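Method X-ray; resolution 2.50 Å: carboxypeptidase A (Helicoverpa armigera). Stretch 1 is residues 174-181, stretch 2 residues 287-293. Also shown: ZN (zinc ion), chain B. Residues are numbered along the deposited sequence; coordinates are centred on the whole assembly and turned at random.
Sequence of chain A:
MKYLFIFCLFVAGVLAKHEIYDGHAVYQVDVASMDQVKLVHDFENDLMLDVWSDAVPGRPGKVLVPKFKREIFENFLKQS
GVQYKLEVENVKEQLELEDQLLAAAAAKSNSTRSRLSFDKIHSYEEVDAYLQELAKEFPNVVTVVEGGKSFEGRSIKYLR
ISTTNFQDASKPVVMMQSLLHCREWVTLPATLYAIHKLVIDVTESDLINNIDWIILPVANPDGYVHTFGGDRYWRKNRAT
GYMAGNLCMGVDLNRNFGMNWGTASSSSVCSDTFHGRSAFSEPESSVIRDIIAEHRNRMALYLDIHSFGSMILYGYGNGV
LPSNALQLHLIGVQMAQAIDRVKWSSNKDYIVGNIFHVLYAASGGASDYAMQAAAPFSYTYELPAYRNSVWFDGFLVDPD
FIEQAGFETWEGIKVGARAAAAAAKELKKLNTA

Stretch 1 174-181: VMMQSLLH
Stretch 2 (287-293) VIRDIIA

How are the two backbones laid against each other? Val-174 through Gln-177 lie in a strand that begins earlier in the chain, with phi/psi running from -96/143 at Met-175 to -146/158 at Gln-177. Leu-179 breaks the extended path with phi/psi of 66/28, and Leu-180 follows at -64/-44. Residues 287-293 are one segment of a longer helix, close to -64/-40 throughout, held by bonds such as Ile-291 N to Val-287 O at 3.1 Å and Ile-292 N to Ile-288 O at 3.0 Å. The helix runs nearly antiparallel to the strand, at 168° between N-to-C directions, and the axes approach to 11.0 Å. In register, Met-175 CA lies 8.3 Å from Ile-292 CA and Gln-177 CA lies 9.3 Å from Ile-288 CA.

Which apolar side chains fill the gap? Strand alternation turns Met-175 and Gln-177 toward the helix and leaves Val-174 and Met-176 out of its reach. Met-175, all trans (-164°, 178°, 155°), extends its thioether among three isoleucines: its SD is 4.0 Å from Ile-291 CG2 and 4.1 Å from Ile-292 CG1, while its CE is 4.2 Å from Ile-288 CG2. Each isoleucine has chi1 m and chi2 t. Ile-288 and Ile-291 point toward the strand, Ile-292 sideways. Beyond the strand, Leu-180 (t, p) also starts sideways, but its end comes nearer, bringing CD1 to 3.9 Å from Ile-288 CD1. These are van der Waals contacts between buried side chains, and the two stretches together bury 213 Å².

Does any polar bond join the stretches? No hydrogen bond or salt bridge crosses between them. Gln-177 (chi1 57°, chi2 -179°, chi3 56°) places OE1 3.6 Å from Ile-288 CG2, a contact between an oxygen and a methyl group; its amide atoms find hydrogen bonds elsewhere in the structure. On the helix, Arg-289 points away from the strand and pairs with its neighbour: Arg-289 NH2 forms a salt bridge with Asp-290 OD1 at 3.1 Å, and Arg-289 NE hydrogen-bonds the same oxygen at 3.3 Å.

Where does the zinc ion stand relative to this packing? It is held at the end of stretch 1, where His-181 (chi1 -76°, chi2 149°) is out of the helix's reach and gives ND1 to ZN at 2.2 Å. The oxygen of water 1 lies 2.4 Å from ZN, and two atoms from elsewhere in the structure also bind the ion, as suits a carboxypeptidase A.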

ATOM      1  N   VAL A 174     -14.538   7.766  -7.563  1.00 18.66           N
ATOM      2  CA  VAL A 174     -13.807   7.121  -6.489  1.00 24.16           C
ATOM      3  C   VAL A 174     -12.552   6.425  -7.045  1.00 25.35           C
ATOM      4  O   VAL A 174     -12.664   5.521  -7.879  1.00 27.60           O
ATOM      5  CB  VAL A 174     -14.695   6.083  -5.759  1.00 17.07           C
ATOM      6  CG1 VAL A 174     -13.886   5.310  -4.718  1.00 13.76           C
ATOM      7  CG2 VAL A 174     -15.894   6.789  -5.153  1.00 15.14           C
ATOM      8  N   MET A 175     -11.379   6.939  -6.685  1.00 23.17           N
ATOM      9  CA  MET A 175     -10.145   6.342  -7.197  1.00 23.90           C
ATOM     10  C   MET A 175      -9.615   5.365  -6.158  1.00 21.65           C
ATOM     11  O   MET A 175      -9.618   5.636  -4.965  1.00 22.46           O
ATOM     12  CB  MET A 175      -9.101   7.403  -7.595  1.00 20.51           C
ATOM     13  CG  MET A 175      -8.007   6.823  -8.474  1.00 18.18           C
ATOM     14  SD  MET A 175      -6.807   8.017  -8.996  1.00 15.86           S
ATOM     15  CE  MET A 175      -5.394   6.955  -9.292  1.00 17.74           C
ATOM     16  N   MET A 176      -9.057   4.267  -6.636  1.00 21.41           N
ATOM     17  CA  MET A 176      -8.442   3.261  -5.743  1.00 21.35           C
ATOM     18  C   MET A 176      -7.179   2.685  -6.357  1.00 17.78           C
ATOM     19  O   MET A 176      -7.072   2.524  -7.578  1.00 20.07           O
ATOM     20  CB  MET A 176      -9.517   2.217  -5.554  1.00 28.14           C
ATOM     21  CG  MET A 176      -9.192   1.035  -4.690  1.00 28.49           C
ATOM     22  SD  MET A 176     -10.431  -0.249  -5.034  1.00 28.49           S
ATOM     23  CE  MET A 176     -11.915   0.711  -4.943  1.00 22.55           C
ATOM     24  N   GLN A 177      -6.156   2.487  -5.543  1.00 19.02           N
ATOM     25  CA  GLN A 177      -4.890   1.939  -6.049  1.00 18.83           C
ATOM     26  C   GLN A 177      -4.181   1.054  -5.042  1.00 14.72           C
ATOM     27  O   GLN A 177      -4.341   1.195  -3.863  1.00 15.61           O
ATOM     28  CB  GLN A 177      -3.879   3.017  -6.460  1.00 20.11           C
ATOM     29  CG  GLN A 177      -3.528   3.996  -5.345  1.00 21.48           C
ATOM     30  CD  GLN A 177      -2.546   5.057  -5.792  1.00 20.35           C
ATOM     31  OE1 GLN A 177      -2.860   5.730  -6.773  1.00 22.04           O
ATOM     32  NE2 GLN A 177      -1.410   5.181  -5.096  1.00 16.67           N
ATOM     33  N   SER A 178      -3.310   0.185  -5.515  1.00 16.65           N
ATOM     34  CA  SER A 178      -2.560  -0.721  -4.689  1.00 19.67           C
ATOM     35  C   SER A 178      -1.194  -1.037  -5.295  1.00 17.86           C
ATOM     36  O   SER A 178      -0.926  -0.654  -6.413  1.00 14.65           O
ATOM     37  CB  SER A 178      -3.347  -2.026  -4.399  1.00 16.58           C
ATOM     38  OG  SER A 178      -3.599  -2.793  -5.557  1.00 14.18           O
ATOM     39  N   LEU A 179      -0.339  -1.663  -4.481  1.00 17.33           N
ATOM     40  CA  LEU A 179       0.985  -2.074  -4.906  1.00 17.00           C
ATOM     41  C   LEU A 179       1.938  -0.937  -5.238  1.00 16.09           C
ATOM     42  O   LEU A 179       2.907  -1.113  -5.934  1.00 14.77           O
ATOM     43  CB  LEU A 179       0.900  -3.089  -6.043  1.00 14.61           C
ATOM     44  CG  LEU A 179       0.451  -4.516  -5.660  1.00 16.98           C
ATOM     45  CD1 LEU A 179       0.487  -5.468  -6.845  1.00 15.42           C
ATOM     46  CD2 LEU A 179       1.240  -5.143  -4.520  1.00 13.33           C
ATOM     47  N   LEU A 180       1.768   0.219  -4.632  1.00 19.42           N
ATOM     48  CA  LEU A 180       2.675   1.343  -4.744  1.00 19.97           C
ATOM     49  C   LEU A 180       4.032   0.924  -4.142  1.00 19.64           C
ATOM     50  O   LEU A 180       5.091   1.211  -4.708  1.00 16.17           O
ATOM     51  CB  LEU A 180       2.088   2.588  -4.089  1.00 18.18           C
ATOM     52  CG  LEU A 180       2.782   3.922  -4.380  1.00 19.14           C
ATOM     53  CD1 LEU A 180       2.708   4.215  -5.845  1.00 14.66           C
ATOM     54  CD2 LEU A 180       2.256   5.098  -3.578  1.00 13.03           C
ATOM     55  N   HIS A 181       3.980   0.264  -2.995  1.00 17.02           N
ATOM     56  CA  HIS A 181       5.098  -0.398  -2.365  1.00 18.65           C
ATOM     57  C   HIS A 181       4.982  -1.882  -2.719  1.00 23.16           C
ATOM     58  O   HIS A 181       4.220  -2.695  -2.148  1.00 25.21           O
ATOM     59  CB  HIS A 181       5.064  -0.187  -0.865  1.00 18.25           C
ATOM     60  CG  HIS A 181       5.504   1.164  -0.432  1.00 16.13           C
ATOM     61  ND1 HIS A 181       5.072   1.840   0.636  1.00 18.26           N
ATOM     62  CD2 HIS A 181       6.398   2.063  -0.911  1.00 19.04           C
ATOM     63  CE1 HIS A 181       5.533   3.006   0.928  1.00 13.30           C
ATOM     64  NE2 HIS A 181       6.392   3.159  -0.071  1.00 20.70           N
ATOM     65  N   VAL A 287       2.304   9.091 -13.713  1.00 20.42           N
ATOM     66  CA  VAL A 287       1.093   8.580 -14.323  1.00 25.87           C
ATOM     67  C   VAL A 287      -0.109   8.720 -13.380  1.00 24.25           C
ATOM     68  O   VAL A 287      -1.237   9.024 -13.804  1.00 26.72           O
ATOM     69  CB  VAL A 287       1.215   7.125 -14.838  1.00 26.02           C
ATOM     70  CG1 VAL A 287       2.362   6.974 -15.833  1.00 23.00           C
ATOM     71  CG2 VAL A 287       1.461   6.163 -13.705  1.00 41.78           C
ATOM     72  N   ILE A 288       0.124   8.501 -12.088  1.00 18.94           N
ATOM     73  CA  ILE A 288      -0.905   8.679 -11.081  1.00 20.49           C
ATOM     74  C   ILE A 288      -1.381  10.125 -10.962  1.00 20.03           C
ATOM     75  O   ILE A 288      -2.586  10.423 -10.891  1.00 18.64           O
ATOM     76  CB  ILE A 288      -0.472   8.173  -9.697  1.00 24.26           C
ATOM     77  CG1 ILE A 288      -0.219   6.665  -9.703  1.00 25.22           C
ATOM     78  CG2 ILE A 288      -1.522   8.485  -8.641  1.00 16.46           C
ATOM     79  CD1 ILE A 288       0.513   6.118  -8.495  1.00 17.81           C
ATOM     80  N   ARG A 289      -0.424  11.033 -11.092  1.00 21.94           N
ATOM     81  CA  ARG A 289      -0.681  12.466 -11.085  1.00 19.68           C
ATOM     82  C   ARG A 289      -1.585  12.855 -12.241  1.00 20.32           C
ATOM     83  O   ARG A 289      -2.584  13.540 -12.038  1.00 23.21           O
ATOM     84  CB  ARG A 289       0.646  13.232 -11.168  1.00 14.59           C
ATOM     85  CG  ARG A 289       0.477  14.764 -11.194  1.00 20.10           C
ATOM     86  CD  ARG A 289       1.696  15.432 -11.825  1.00 16.28           C
ATOM     87  NE  ARG A 289       2.020  14.844 -13.113  1.00 24.31           N
ATOM     88  CZ  ARG A 289       3.212  14.811 -13.699  1.00 24.22           C
ATOM     89  NH1 ARG A 289       4.232  15.381 -13.083  1.00 33.39           N
ATOM     90  NH2 ARG A 289       3.313  14.210 -14.875  1.00 25.61           N
ATOM     91  N   ASP A 290      -1.271  12.379 -13.436  1.00 19.18           N
ATOM     92  CA  ASP A 290      -2.056  12.647 -14.623  1.00 22.04           C
ATOM     93  C   ASP A 290      -3.479  12.115 -14.555  1.00 22.51           C
ATOM     94  O   ASP A 290      -4.454  12.758 -14.982  1.00 25.71           O
ATOM     95  CB  ASP A 290      -1.340  12.070 -15.850  1.00 28.37           C
ATOM     96  CG  ASP A 290       0.001  12.702 -16.123  1.00 30.38           C
ATOM     97  OD1 ASP A 290       0.295  13.838 -15.695  1.00 28.96           O
ATOM     98  OD2 ASP A 290       0.853  12.096 -16.796  1.00 39.31           O
ATOM     99  N   ILE A 291      -3.680  10.953 -13.960  1.00 22.30           N
ATOM    100  CA  ILE A 291      -5.013  10.412 -13.719  1.00 24.42           C
ATOM    101  C   ILE A 291      -5.819  11.279 -12.742  1.00 25.09           C
ATOM    102  O   ILE A 291      -6.975  11.575 -13.029  1.00 28.88           O
ATOM    103  CB  ILE A 291      -4.954   8.985 -13.127  1.00 22.20           C
ATOM    104  CG1 ILE A 291      -4.172   8.062 -14.069  1.00 26.46           C
ATOM    105  CG2 ILE A 291      -6.352   8.498 -12.913  1.00 15.70           C
ATOM    106  CD1 ILE A 291      -3.932   6.646 -13.586  1.00 17.51           C
ATOM    107  N   ILE A 292      -5.177  11.750 -11.673  1.00 22.82           N
ATOM    108  CA  ILE A 292      -5.835  12.564 -10.671  1.00 21.91           C
ATOM    109  C   ILE A 292      -6.274  13.878 -11.302  1.00 24.27           C
ATOM    110  O   ILE A 292      -7.362  14.351 -10.986  1.00 25.74           O
ATOM    111  CB  ILE A 292      -4.947  12.809  -9.437  1.00 21.67           C
ATOM    112  CG1 ILE A 292      -4.729  11.517  -8.633  1.00 14.90           C
ATOM    113  CG2 ILE A 292      -5.509  13.913  -8.566  1.00 10.29           C
ATOM    114  CD1 ILE A 292      -3.687  11.683  -7.519  1.00 13.97           C
ATOM    115  N   ALA A 293      -5.405  14.462 -12.132  1.00 24.94           N
ATOM    116  CA  ALA A 293      -5.610  15.758 -12.728  1.00 23.50           C
ATOM    117  C   ALA A 293      -6.775  15.764 -13.687  1.00 25.34           C
ATOM    118  O   ALA A 293      -7.684  16.594 -13.589  1.00 26.96           O
ATOM    119  CB  ALA A 293      -4.398  16.189 -13.575  1.00 23.25           C
TER
HETATM  120 ZN    ZN B 413       3.487   1.116   2.045  1.00 25.88          ZN
HETATM  121  O   HOH W   1       3.756   2.139   4.248  1.00 17.20           O